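Local atomic coordinates of MaoC domain protein dehydratase (Chloroflexus aurantiacus, PDB entry 4E3E), a protein that catalyses the reversible dehydration of beta-methylmalyl-CoA to mesaconyl-CoA in the glyoxylate assimilation cycle and acts as a homodimer. Residues L67-V72 / L88-G93; G113-K118 / T122-V127; I143-V148 / P163-S168. All blocks are in the same frame, centred on the assembly; numbering follows the deposited sequence.

Contact 1: residues L67-V72 / L88-G93; sequences LVFHIV and LGYAGG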
ATOM      1  N   LEU A  67      -4.413   1.278  14.857  1.00 24.69           N
ATOM      2  CA  LEU A  67      -3.690   0.223  14.130  1.00 25.85           C
ATOM      3  C   LEU A  67      -3.453  -0.982  15.064  1.00 26.41           C
ATOM      4  O   LEU A  67      -3.706  -2.135  14.671  1.00 24.75           O
ATOM      5  CB  LEU A  67      -2.378   0.737  13.516  1.00 25.43           C
ATOM      6  CG  LEU A  67      -1.477  -0.252  12.748  1.00 25.86           C
ATOM      7  CD1 LEU A  67      -2.248  -1.040  11.676  1.00 24.85           C
ATOM      8  CD2 LEU A  67      -0.277   0.491  12.140  1.00 23.48           C
ATOM      9  N   VAL A  68      -2.988  -0.707  16.290  1.00 25.30           N
ATOM     10  CA  VAL A  68      -2.903  -1.730  17.338  1.00 25.45           C
ATOM     11  C   VAL A  68      -4.259  -2.436  17.537  1.00 26.07           C
ATOM     12  O   VAL A  68      -4.338  -3.678  17.558  1.00 22.28           O
ATOM     13  CB  VAL A  68      -2.428  -1.149  18.688  1.00 22.96           C
ATOM     14  CG1 VAL A  68      -2.540  -2.201  19.800  1.00 25.55           C
ATOM     15  CG2 VAL A  68      -0.985  -0.645  18.591  1.00 23.49           C
ATOM     16  N   PHE A  69      -5.319  -1.649  17.685  1.00 25.38           N
ATOM     17  CA  PHE A  69      -6.655  -2.218  17.869  1.00 23.65           C
ATOM     18  C   PHE A  69      -7.086  -3.179  16.745  1.00 27.35           C
ATOM     19  O   PHE A  69      -7.497  -4.319  17.037  1.00 26.18           O
ATOM     20  CB  PHE A  69      -7.681  -1.118  18.120  1.00 24.50           C
ATOM     21  CG  PHE A  69      -9.087  -1.617  18.234  1.00 28.94           C
ATOM     22  CD1 PHE A  69      -9.584  -2.081  19.453  1.00 29.93           C
ATOM     23  CD2 PHE A  69      -9.911  -1.632  17.124  1.00 30.02           C
ATOM     24  CE1 PHE A  69     -10.886  -2.539  19.557  1.00 30.63           C
ATOM     25  CE2 PHE A  69     -11.218  -2.093  17.225  1.00 36.25           C
ATOM     26  CZ  PHE A  69     -11.702  -2.554  18.442  1.00 32.95           C
ATOM     27  N   HIS A  70      -6.995  -2.737  15.484  1.00 23.77           N
ATOM     28  CA  HIS A  70      -7.414  -3.568  14.343  1.00 24.10           C
ATOM     29  C   HIS A  70      -6.617  -4.840  14.182  1.00 23.93           C
ATOM     30  O   HIS A  70      -7.142  -5.872  13.792  1.00 25.23           O
ATOM     31  CB  HIS A  70      -7.390  -2.769  13.046  1.00 23.36           C
ATOM     32  CG  HIS A  70      -8.273  -1.550  13.073  1.00 22.33           C
ATOM     33  ND1 HIS A  70      -9.509  -1.568  13.617  1.00 29.43           N
ATOM     34  CD2 HIS A  70      -8.061  -0.252  12.617  1.00 25.24           C
ATOM     35  CE1 HIS A  70     -10.066  -0.345  13.506  1.00 28.51           C
ATOM     36  NE2 HIS A  70      -9.181   0.460  12.894  1.00 29.68           N
ATOM     37  N   ILE A  71      -5.336  -4.780  14.504  1.00 23.84           N
ATOM     38  CA  ILE A  71      -4.504  -5.976  14.466  1.00 25.26           C
ATOM     39  C   ILE A  71      -4.900  -6.993  15.551  1.00 26.49           C
ATOM     40  O   ILE A  71      -5.075  -8.178  15.244  1.00 28.14           O
ATOM     41  CB  ILE A  71      -3.005  -5.616  14.484  1.00 26.94           C
ATOM     42  CG1 ILE A  71      -2.634  -4.994  13.119  1.00 28.21           C
ATOM     43  CG2 ILE A  71      -2.148  -6.860  14.763  1.00 24.49           C
ATOM     44  CD1 ILE A  71      -1.267  -4.367  13.070  1.00 27.09           C
ATOM     45  N   VAL A  72      -5.050  -6.528  16.799  1.00 26.63           N
ATOM     46  CA  VAL A  72      -5.525  -7.370  17.911  1.00 26.88           C
ATOM     47  C   VAL A  72      -6.908  -7.960  17.566  1.00 26.53           C
ATOM     48  O   VAL A  72      -7.126  -9.186  17.656  1.00 27.02           O
ATOM     49  CB  VAL A  72      -5.528  -6.591  19.251  1.00 22.71           C
ATOM     50  CG1 VAL A  72      -6.298  -7.351  20.334  1.00 26.85           C
ATOM     51  CG2 VAL A  72      -4.087  -6.352  19.728  1.00 21.90           C
ATOM     52  N   LEU A  88     -21.795  -6.464  18.227  1.00 34.71           N
ATOM     53  CA  LEU A  88     -22.865  -5.746  18.912  1.00 34.79           C
ATOM     54  C   LEU A  88     -22.389  -4.587  19.794  1.00 33.65           C
ATOM     55  O   LEU A  88     -23.135  -3.640  20.011  1.00 36.48           O
ATOM     56  CB  LEU A  88     -23.781  -6.717  19.671  1.00 30.37           C
ATOM     57  CG  LEU A  88     -24.557  -7.703  18.787  1.00 31.47           C
ATOM     58  CD1 LEU A  88     -25.296  -8.702  19.666  1.00 34.65           C
ATOM     59  CD2 LEU A  88     -25.527  -6.978  17.853  1.00 32.77           C
ATOM     60  N   GLY A  89     -21.150  -4.648  20.275  1.00 30.92           N
ATOM     61  CA  GLY A  89     -20.597  -3.566  21.093  1.00 31.09           C
ATOM     62  C   GLY A  89     -19.190  -3.862  21.562  1.00 27.23           C
ATOM     63  O   GLY A  89     -18.671  -4.964  21.335  1.00 27.98           O
ATOM     64  N   TYR A  90     -18.578  -2.863  22.201  1.00 26.53           N
ATOM     65  CA  TYR A  90     -17.256  -2.970  22.823  1.00 27.58           C
ATOM     66  C   TYR A  90     -17.407  -2.343  24.201  1.00 29.85           C
ATOM     67  O   TYR A  90     -18.306  -1.514  24.412  1.00 31.13           O
ATOM     68  CB  TYR A  90     -16.200  -2.154  22.048  1.00 29.37           C
ATOM     69  CG  TYR A  90     -16.126  -2.406  20.558  1.00 30.10           C
ATOM     70  CD1 TYR A  90     -16.955  -1.716  19.681  1.00 30.39           C
ATOM     71  CD2 TYR A  90     -15.208  -3.311  20.030  1.00 30.26           C
ATOM     72  CE1 TYR A  90     -16.893  -1.929  18.314  1.00 36.53           C
ATOM     73  CE2 TYR A  90     -15.130  -3.533  18.654  1.00 32.70           C
ATOM     74  CZ  TYR A  90     -15.972  -2.838  17.805  1.00 35.22           C
ATOM     75  OH  TYR A  90     -15.912  -3.049  16.444  1.00 38.35           O
ATOM     76  N   ALA A  91     -16.545  -2.736  25.139  1.00 26.67           N
ATOM     77  CA  ALA A  91     -16.492  -2.091  26.448  1.00 26.47           C
ATOM     78  C   ALA A  91     -15.131  -2.324  27.054  1.00 25.17           C
ATOM     79  O   ALA A  91     -14.444  -3.289  26.696  1.00 26.05           O
ATOM     80  CB  ALA A  91     -17.579  -2.634  27.375  1.00 25.32           C
ATOM     81  N   GLY A  92     -14.735  -1.419  27.948  1.00 25.22           N
ATOM     82  CA  GLY A  92     -13.518  -1.593  28.739  1.00 25.29           C
ATOM     83  C   GLY A  92     -12.284  -1.785  27.884  1.00 27.56           C
ATOM     84  O   GLY A  92     -11.417  -2.604  28.206  1.00 30.00           O
ATOM     85  N   GLY A  93     -12.208  -1.036  26.785  1.00 28.03           N
ATOM     86  CA  GLY A  93     -11.044  -1.091  25.899  1.00 25.21           C
ATOM     87  C   GLY A  93      -9.931  -0.229  26.444  1.00 26.34           C
ATOM     88  O   GLY A  93      -9.931   0.979  26.221  1.00 29.49           O
TER
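F69 and Y90 are the two residues that join helix 65-80 to strand 84-95 here, and they do so as an offset edge-to-face aromatic pair. Their ring centroids lie 5.7 Å apart and the planes are inclined at 64°. F69 supplies the edge: its CZ approaches Y90 CE2 to 3.6 Å, with Y90 CD2 next at 3.9 Å, while the Y90 ring receives it obliquely. On F69, CG is anti to the backbone N (chi1 176°), a setting that projects the ring from the helix to the strand. The contact is small, burying 72 Å² in all, but both residues are buried, and Y142 of strand 138-149 adds another ring next to F69.

Polar interactions hold the surroundings rather than the pair itself. The hydroxyl of Y90 is hydrogen-bonded to H279 NE2, which fixes the far end of the tyrosine while its ring flank packs on F69. H70, whose CE1 lies at the edge of the F69 ring, is hydrogen-bonded through ND1 to Y249 and through NE2 to S255.

Backbone bonds order the two elements themselves. The helix has its regular pattern, with I71 N donating to L67 O at 3.1 Å. In the strand, a classic beta bulge places L88 and G89 together opposite W145 of strand 138-149; L88 belongs to the substrate-binding site inferred by similarity. An antiparallel sheet curled round a long helix is the hallmark of the hot-dog fold, to whose clan this hydratase belongs; the F69-Y90 pair is one of the points where the two meet.

Contact 2: residues G113-K118 / T122-V127; sequences GLRQNK and TGVVYV. With SO4 (sulfate ion), chain C.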
ATOM      1  N   GLY A 113     -19.344 -14.601  28.464  1.00 34.79           N
ATOM      2  CA  GLY A 113     -20.792 -14.511  28.384  1.00 37.10           C
ATOM      3  C   GLY A 113     -21.375 -15.233  27.191  1.00 36.50           C
ATOM      4  O   GLY A 113     -20.759 -15.274  26.125  1.00 35.17           O
ATOM      5  N   LEU A 114     -22.562 -15.806  27.391  1.00 36.88           N
ATOM      6  CA  LEU A 114     -23.333 -16.452  26.335  1.00 36.80           C
ATOM      7  C   LEU A 114     -24.821 -16.204  26.546  1.00 37.20           C
ATOM      8  O   LEU A 114     -25.312 -16.276  27.677  1.00 40.40           O
ATOM      9  CB  LEU A 114     -23.087 -17.969  26.323  1.00 37.60           C
ATOM     10  CG  LEU A 114     -21.720 -18.543  25.936  1.00 39.70           C
ATOM     11  CD1 LEU A 114     -21.675 -20.053  26.174  1.00 43.34           C
ATOM     12  CD2 LEU A 114     -21.394 -18.201  24.488  1.00 34.37           C
ATOM     13  N   ARG A 115     -25.535 -15.912  25.462  1.00 34.13           N
ATOM     14  CA  ARG A 115     -26.994 -15.844  25.494  1.00 40.52           C
ATOM     15  C   ARG A 115     -27.590 -16.182  24.130  1.00 40.59           C
ATOM     16  O   ARG A 115     -27.477 -15.401  23.178  1.00 37.51           O
ATOM     17  CB  ARG A 115     -27.519 -14.473  25.970  1.00 41.18           C
ATOM     18  CG  ARG A 115     -29.048 -14.439  26.086  1.00 42.45           C
ATOM     19  CD  ARG A 115     -29.614 -13.056  26.392  1.00 46.62           C
ATOM     20  NE  ARG A 115     -29.476 -12.116  25.275  1.00 50.25           N
ATOM     21  CZ  ARG A 115     -30.411 -11.879  24.353  1.00 51.04           C
ATOM     22  NH1 ARG A 115     -31.578 -12.517  24.385  1.00 52.84           N
ATOM     23  NH2 ARG A 115     -30.177 -10.994  23.387  1.00 53.74           N
ATOM     24  N   GLN A 116     -28.233 -17.346  24.050  1.00 41.42           N
ATOM     25  CA  GLN A 116     -28.927 -17.743  22.835  1.00 43.20           C
ATOM     26  C   GLN A 116     -30.051 -16.753  22.579  1.00 43.49           C
ATOM     27  O   GLN A 116     -30.748 -16.366  23.506  1.00 46.31           O
ATOM     28  CB  GLN A 116     -29.485 -19.164  22.953  1.00 46.36           C
ATOM     29  CG  GLN A 116     -30.297 -19.579  21.736  1.00 47.81           C
ATOM     30  CD  GLN A 116     -30.548 -21.067  21.679  1.00 45.61           C
ATOM     31  OE1 GLN A 116     -29.619 -21.859  21.500  1.00 51.90           O
ATOM     32  NE2 GLN A 116     -31.806 -21.457  21.826  1.00 47.79           N
ATOM     33  N   ASN A 117     -30.206 -16.332  21.326  1.00 48.07           N
ATOM     34  CA  ASN A 117     -31.294 -15.434  20.963  1.00 42.69           C
ATOM     35  C   ASN A 117     -32.655 -16.115  21.018  1.00 49.60           C
ATOM     36  O   ASN A 117     -32.750 -17.349  20.950  1.00 50.01           O
ATOM     37  CB  ASN A 117     -31.033 -14.759  19.608  1.00 26.06           C
ATOM     38  CG  ASN A 117     -30.044 -13.626  19.719  1.00 33.22           C
ATOM     39  OD1 ASN A 117     -30.247 -12.682  20.496  1.00 49.43           O
ATOM     40  ND2 ASN A 117     -28.948 -13.702  18.950  1.00 46.51           N
ATOM     41  N   LYS A 118     -33.701 -15.304  21.159  1.00 47.94           N
ATOM     42  CA  LYS A 118     -35.060 -15.815  21.335  1.00 51.38           C
ATOM     43  C   LYS A 118     -35.570 -16.653  20.161  1.00 56.24           C
ATOM     44  O   LYS A 118     -36.303 -17.620  20.373  1.00 63.08           O
ATOM     45  CB  LYS A 118     -36.028 -14.685  21.681  1.00 60.09           C
ATOM     46  CG  LYS A 118     -36.022 -14.362  23.164  1.00 71.34           C
ATOM     47  CD  LYS A 118     -36.336 -12.902  23.421  1.00 68.47           C
ATOM     48  CE  LYS A 118     -35.794 -12.471  24.770  1.00 63.51           C
ATOM     49  NZ  LYS A 118     -35.890 -10.998  24.879  1.00 62.90           N
ATOM     50  N   THR A 122     -29.635 -17.859  16.398  1.00 45.11           N
ATOM     51  CA  THR A 122     -28.355 -17.222  16.686  1.00 44.07           C
ATOM     52  C   THR A 122     -28.155 -17.094  18.195  1.00 43.13           C
ATOM     53  O   THR A 122     -29.048 -17.421  18.981  1.00 42.14           O
ATOM     54  CB  THR A 122     -28.291 -15.809  16.085  1.00 45.83           C
ATOM     55  OG1 THR A 122     -29.412 -15.056  16.560  1.00 49.31           O
ATOM     56  CG2 THR A 122     -28.308 -15.847  14.557  1.00 47.43           C
ATOM     57  N   GLY A 123     -26.980 -16.615  18.590  1.00 39.27           N
ATOM     58  CA  GLY A 123     -26.683 -16.337  19.986  1.00 38.46           C
ATOM     59  C   GLY A 123     -25.610 -15.272  20.134  1.00 39.82           C
ATOM     60  O   GLY A 123     -24.825 -15.019  19.212  1.00 39.88           O
ATOM     61  N   VAL A 124     -25.575 -14.658  21.309  1.00 36.51           N
ATOM     62  CA  VAL A 124     -24.614 -13.613  21.623  1.00 35.78           C
ATOM     63  C   VAL A 124     -23.486 -14.193  22.467  1.00 34.99           C
ATOM     64  O   VAL A 124     -23.733 -14.834  23.491  1.00 34.51           O
ATOM     65  CB  VAL A 124     -25.294 -12.472  22.414  1.00 36.47           C
ATOM     66  CG1 VAL A 124     -24.284 -11.398  22.818  1.00 30.91           C
ATOM     67  CG2 VAL A 124     -26.454 -11.891  21.616  1.00 36.04           C
ATOM     68  N   VAL A 125     -22.249 -13.956  22.043  1.00 31.89           N
ATOM     69  CA  VAL A 125     -21.078 -14.387  22.819  1.00 30.66           C
ATOM     70  C   VAL A 125     -20.270 -13.157  23.216  1.00 31.70           C
ATOM     71  O   VAL A 125     -20.025 -12.271  22.391  1.00 33.23           O
ATOM     72  CB  VAL A 125     -20.249 -15.461  22.061  1.00 31.84           C
ATOM     73  CG1 VAL A 125     -20.056 -15.084  20.608  1.00 37.59           C
ATOM     74  CG2 VAL A 125     -18.895 -15.761  22.724  1.00 27.65           C
ATOM     75  N   TYR A 126     -19.915 -13.090  24.496  1.00 31.97           N
ATOM     76  CA  TYR A 126     -19.113 -12.001  25.045  1.00 33.32           C
ATOM     77  C   TYR A 126     -17.733 -12.560  25.218  1.00 33.70           C
ATOM     78  O   TYR A 126     -17.576 -13.640  25.805  1.00 32.39           O
ATOM     79  CB  TYR A 126     -19.639 -11.559  26.420  1.00 33.21           C
ATOM     80  CG  TYR A 126     -21.023 -10.966  26.372  1.00 32.46           C
ATOM     81  CD1 TYR A 126     -22.145 -11.781  26.233  1.00 34.87           C
ATOM     82  CD2 TYR A 126     -21.216  -9.591  26.465  1.00 36.00           C
ATOM     83  CE1 TYR A 126     -23.422 -11.242  26.184  1.00 37.73           C
ATOM     84  CE2 TYR A 126     -22.496  -9.039  26.421  1.00 34.42           C
ATOM     85  CZ  TYR A 126     -23.589  -9.871  26.276  1.00 36.15           C
ATOM     86  OH  TYR A 126     -24.855  -9.345  26.222  1.00 36.50           O
ATOM     87  N   VAL A 127     -16.738 -11.831  24.704  1.00 33.89           N
ATOM     88  CA  VAL A 127     -15.330 -12.215  24.858  1.00 31.45           C
ATOM     89  C   VAL A 127     -14.486 -11.106  25.482  1.00 28.46           C
ATOM     90  O   VAL A 127     -14.731  -9.921  25.249  1.00 28.06           O
ATOM     91  CB  VAL A 127     -14.686 -12.663  23.517  1.00 31.44           C
ATOM     92  CG1 VAL A 127     -15.376 -13.915  22.975  1.00 34.73           C
ATOM     93  CG2 VAL A 127     -14.684 -11.533  22.486  1.00 27.81           C
TER
HETATM   94  S   SO4 C 500     -33.559 -10.841  21.585  0.50 50.70           S
HETATM   95  O1  SO4 C 500     -34.430 -11.095  20.415  0.50 50.16           O
HETATM   96  O2  SO4 C 500     -34.350 -10.302  22.709  0.50 55.06           O
HETATM   97  O3  SO4 C 500     -32.945 -12.128  21.994  0.50 46.10           O
HETATM   98  O4  SO4 C 500     -32.516  -9.848  21.220  0.50 45.54           O
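N117 crosses obliquely to T122 at the turn end of two paired strands. Its CB lies 3.4 Å from T122 O, the same carbonyl that accepts the N117 backbone N-H at 2.8 Å. With CG anti to the carbonyl carbon (chi1 -78°), the amide carbon is brought to 3.5 Å from T122 OG1. From there the amide splits its contacts: ND2 donates to T122 OG1 at 2.8 Å, a bent bond (138° at the hydrogen) that leaves the amide plane by 28°, whereas OD1 is 4.0 Å from V124 CG2. Strands 104-116 and 122-132 form an antiparallel beta hairpin, in which R115 and V124 exchange two backbone hydrogen bonds; beyond them L114 CD2 packs alongside V125 on the face shared with Q116. Were N117 an alanine, T122 OG1 would probably lose this amide donor, and its hydroxyl would be freer to turn. N117 OD1 comes, without a hydrogen bond, to 3.1 Å from O3 of a sulfate, probably from the crystallisation liquor. R115, bent at chi3, meets that ion with the edge of its guanidinium, NH1 donating to O3 at 2.8 Å and NH2 bonding weakly to O3 and O4, while K118 NZ reaches O2 at 2.8 Å.

Contact 3: residues I143-V148 / P163-S168; sequences IRWVMV and PDLPDS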
ATOM      1  N   ILE A 143     -13.549  -5.812  25.835  1.00 27.15           N
ATOM      2  CA  ILE A 143     -14.633  -6.764  25.750  1.00 27.43           C
ATOM      3  C   ILE A 143     -15.404  -6.423  24.492  1.00 27.79           C
ATOM      4  O   ILE A 143     -15.613  -5.253  24.180  1.00 30.26           O
ATOM      5  CB  ILE A 143     -15.558  -6.665  26.984  1.00 26.95           C
ATOM      6  CG1 ILE A 143     -14.827  -7.165  28.238  1.00 27.09           C
ATOM      7  CG2 ILE A 143     -16.864  -7.421  26.764  1.00 29.86           C
ATOM      8  CD1 ILE A 143     -15.447  -6.659  29.518  1.00 30.84           C
ATOM      9  N   ARG A 144     -15.801  -7.438  23.739  1.00 26.34           N
ATOM     10  CA  ARG A 144     -16.731  -7.208  22.656  1.00 26.97           C
ATOM     11  C   ARG A 144     -17.744  -8.329  22.675  1.00 29.82           C
ATOM     12  O   ARG A 144     -17.487  -9.403  23.244  1.00 30.98           O
ATOM     13  CB  ARG A 144     -16.014  -7.071  21.291  1.00 25.13           C
ATOM     14  CG  ARG A 144     -15.603  -8.362  20.583  1.00 27.22           C
ATOM     15  CD  ARG A 144     -15.074  -8.028  19.197  1.00 26.69           C
ATOM     16  NE  ARG A 144     -14.397  -9.127  18.502  1.00 25.52           N
ATOM     17  CZ  ARG A 144     -14.828  -9.683  17.368  1.00 29.11           C
ATOM     18  NH1 ARG A 144     -15.965  -9.272  16.785  1.00 29.57           N
ATOM     19  NH2 ARG A 144     -14.114 -10.655  16.804  1.00 29.28           N
ATOM     20  N   TRP A 145     -18.903  -8.075  22.084  1.00 32.62           N
ATOM     21  CA  TRP A 145     -19.900  -9.120  21.947  1.00 33.21           C
ATOM     22  C   TRP A 145     -20.438  -9.141  20.558  1.00 31.67           C
ATOM     23  O   TRP A 145     -20.554  -8.098  19.915  1.00 32.30           O
ATOM     24  CB  TRP A 145     -20.980  -9.071  23.040  1.00 31.62           C
ATOM     25  CG  TRP A 145     -21.741  -7.773  23.192  1.00 30.47           C
ATOM     26  CD1 TRP A 145     -23.056  -7.521  22.821  1.00 34.22           C
ATOM     27  CD2 TRP A 145     -21.274  -6.518  23.809  1.00 32.55           C
ATOM     28  NE1 TRP A 145     -23.423  -6.235  23.137  1.00 34.57           N
ATOM     29  CE2 TRP A 145     -22.406  -5.578  23.732  1.00 32.29           C
ATOM     30  CE3 TRP A 145     -20.077  -6.092  24.392  1.00 33.13           C
ATOM     31  CZ2 TRP A 145     -22.318  -4.275  24.208  1.00 31.62           C
ATOM     32  CZ3 TRP A 145     -19.999  -4.775  24.872  1.00 31.00           C
ATOM     33  CH2 TRP A 145     -21.093  -3.890  24.780  1.00 34.85           C
ATOM     34  N   VAL A 146     -20.707 -10.350  20.077  1.00 34.97           N
ATOM     35  CA  VAL A 146     -21.041 -10.611  18.677  1.00 36.58           C
ATOM     36  C   VAL A 146     -22.248 -11.536  18.593  1.00 36.02           C
ATOM     37  O   VAL A 146     -22.430 -12.417  19.437  1.00 40.43           O
ATOM     38  CB  VAL A 146     -19.862 -11.262  17.898  1.00 37.29           C
ATOM     39  CG1 VAL A 146     -18.757 -10.258  17.653  1.00 40.39           C
ATOM     40  CG2 VAL A 146     -19.268 -12.431  18.660  1.00 40.41           C
HETATM   41  N   MSE A 147     -23.064 -11.338  17.570  1.00 32.97           N
HETATM   42  CA  MSE A 147     -24.182 -12.228  17.314  1.00 33.82           C
HETATM   43  C   MSE A 147     -23.667 -13.262  16.358  1.00 35.63           C
HETATM   44  O   MSE A 147     -23.257 -12.928  15.244  1.00 34.01           O
HETATM   45  CB  MSE A 147     -25.302 -11.430  16.680  1.00 33.07           C
HETATM   46  CG  MSE A 147     -26.476 -12.387  16.527  1.00 44.88           C
HETATM   47 SE   MSE A 147     -27.951 -11.346  15.783  1.00 73.32          SE
HETATM   48  CE  MSE A 147     -28.662 -10.584  17.463  1.00 52.09           C
ATOM     49  N   VAL A 148     -23.664 -14.521  16.792  1.00 38.75           N
ATOM     50  CA  VAL A 148     -23.093 -15.618  16.002  1.00 41.01           C
ATOM     51  C   VAL A 148     -24.153 -16.636  15.588  1.00 40.23           C
ATOM     52  O   VAL A 148     -25.039 -16.988  16.381  1.00 41.35           O
ATOM     53  CB  VAL A 148     -21.957 -16.340  16.767  1.00 37.49           C
ATOM     54  CG1 VAL A 148     -21.271 -17.386  15.889  1.00 39.56           C
ATOM     55  CG2 VAL A 148     -20.943 -15.331  17.273  1.00 33.87           C
ATOM     56  N   PRO A 163     -22.162 -10.803  31.270  1.00 37.64           N
ATOM     57  CA  PRO A 163     -21.304 -10.131  32.238  1.00 37.79           C
ATOM     58  C   PRO A 163     -21.750  -8.687  32.475  1.00 41.22           C
ATOM     59  O   PRO A 163     -22.450  -8.112  31.633  1.00 42.87           O
ATOM     60  CB  PRO A 163     -19.933 -10.164  31.563  1.00 39.11           C
ATOM     61  CG  PRO A 163     -20.241 -10.137  30.098  1.00 36.48           C
ATOM     62  CD  PRO A 163     -21.551 -10.861  29.927  1.00 36.67           C
ATOM     63  N   ASP A 164     -21.376  -8.123  33.623  1.00 43.47           N
ATOM     64  CA  ASP A 164     -21.535  -6.690  33.848  1.00 47.62           C
ATOM     65  C   ASP A 164     -20.509  -5.999  32.965  1.00 41.49           C
ATOM     66  O   ASP A 164     -19.362  -6.441  32.892  1.00 51.54           O
ATOM     67  CB  ASP A 164     -21.303  -6.319  35.312  1.00 49.71           C
ATOM     68  CG  ASP A 164     -22.278  -7.005  36.256  1.00 60.52           C
ATOM     69  OD1 ASP A 164     -23.464  -7.192  35.891  1.00 53.51           O
ATOM     70  OD2 ASP A 164     -21.848  -7.355  37.378  1.00 83.46           O
ATOM     71  N   LEU A 165     -20.925  -4.944  32.275  1.00 36.59           N
ATOM     72  CA  LEU A 165     -20.061  -4.241  31.328  1.00 32.55           C
ATOM     73  C   LEU A 165     -19.755  -2.850  31.867  1.00 33.15           C
ATOM     74  O   LEU A 165     -20.667  -2.139  32.269  1.00 35.54           O
ATOM     75  CB  LEU A 165     -20.746  -4.145  29.956  1.00 37.49           C
ATOM     76  CG  LEU A 165     -21.063  -5.464  29.243  1.00 35.14           C
ATOM     77  CD1 LEU A 165     -22.062  -5.243  28.120  1.00 43.42           C
ATOM     78  CD2 LEU A 165     -19.794  -6.130  28.719  1.00 35.56           C
ATOM     79  N   PRO A 166     -18.467  -2.463  31.910  1.00 32.18           N
ATOM     80  CA  PRO A 166     -18.162  -1.110  32.364  1.00 31.55           C
ATOM     81  C   PRO A 166     -18.672  -0.073  31.363  1.00 30.07           C
ATOM     82  O   PRO A 166     -18.621  -0.310  30.165  1.00 30.61           O
ATOM     83  CB  PRO A 166     -16.633  -1.091  32.418  1.00 32.28           C
ATOM     84  CG  PRO A 166     -16.197  -2.161  31.468  1.00 30.34           C
ATOM     85  CD  PRO A 166     -17.252  -3.228  31.578  1.00 33.53           C
ATOM     86  N   ASP A 167     -19.175   1.057  31.848  1.00 29.98           N
ATOM     87  CA  ASP A 167     -19.640   2.115  30.950  1.00 30.60           C
ATOM     88  C   ASP A 167     -18.460   2.794  30.241  1.00 29.37           C
ATOM     89  O   ASP A 167     -18.586   3.263  29.112  1.00 29.88           O
ATOM     90  CB  ASP A 167     -20.442   3.148  31.731  1.00 31.96           C
ATOM     91  CG  ASP A 167     -20.895   4.308  30.874  1.00 30.31           C
ATOM     92  OD1 ASP A 167     -21.872   4.163  30.109  1.00 37.04           O
ATOM     93  OD2 ASP A 167     -20.271   5.373  30.973  1.00 33.30           O
ATOM     94  N   SER A 168     -17.314   2.847  30.915  1.00 28.24           N
ATOM     95  CA  SER A 168     -16.124   3.485  30.366  1.00 27.92           C
ATOM     96  C   SER A 168     -14.918   2.903  31.085  1.00 29.72           C
ATOM     97  O   SER A 168     -15.064   2.313  32.161  1.00 32.92           O
ATOM     98  CB  SER A 168     -16.170   5.011  30.591  1.00 28.70           C
ATOM     99  OG  SER A 168     -16.287   5.334  31.978  1.00 32.38           O
TER
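On the outer side of the hot-dog sheet, where the chain returns across strand 138-149 after leaving it, L165 settles on W145 and I143. This is apolar packing between a sheet strand and an irregular loop segment, with no hydrogen bond between 143-148 and 163-168, and it buries 174 Å² near the protein surface.

The indole offers one face to the loop. CG of W145 lies between the backbone N and the carbonyl carbon (chi1 56°), which lays the six-membered ring back toward the I143 end of the strand. Over one face of that ring sits L165 CD1, 3.9 Å from the centroid and 18° off the normal, a CH-pi contact shifted toward the rim. The nearest ring atom to L165 CD1 is W145 CH2, at 3.7 Å. The same side of the indole plane is shared with Y126 of strand 122-132, whose ring stacks on W145, while L88 of strand 84-95 lies on the opposite side. The tryptophan is therefore sandwiched between a binding-site residue, assigned by similarity, and the loop.

The other face of the strand, with R144, turns away from the loop toward T76, S81 and N87. Farther along the loop, D167 forms a salt bridge with R311, a second tie to the protein.

The leucine branches divide their work. While L165 CD1 lies over the indole face, L165 CD2 meets I143 CG2 at 3.8 Å, and a looser touch follows where I143 CD1 lies 4.4 Å from P166 CD.

How the contacts relate
All three contacts draw on neighbouring strands of one antiparallel sheet, in the order 104-116, 122-132, 138-149 and 84-95. Contact 3 is central: its centre is about 11 Å from those of contacts 1 and 2, which are themselves about 19 Å apart. Backbone bonds probably tie it to both, L88 N to W145 O at 2.7 Å and A91 O to I143 N at 2.8 Å with contact 1, G123 O to V148 N at 2.7 Å with contact 2. Contacts 1 and 2 meet directly where L88 CD1 packs 3.9 Å from V124 CG2. L88, a substrate-binding residue by similarity, thus touches segments of both other contacts; the sulfate is probably from the crystallisation liquor.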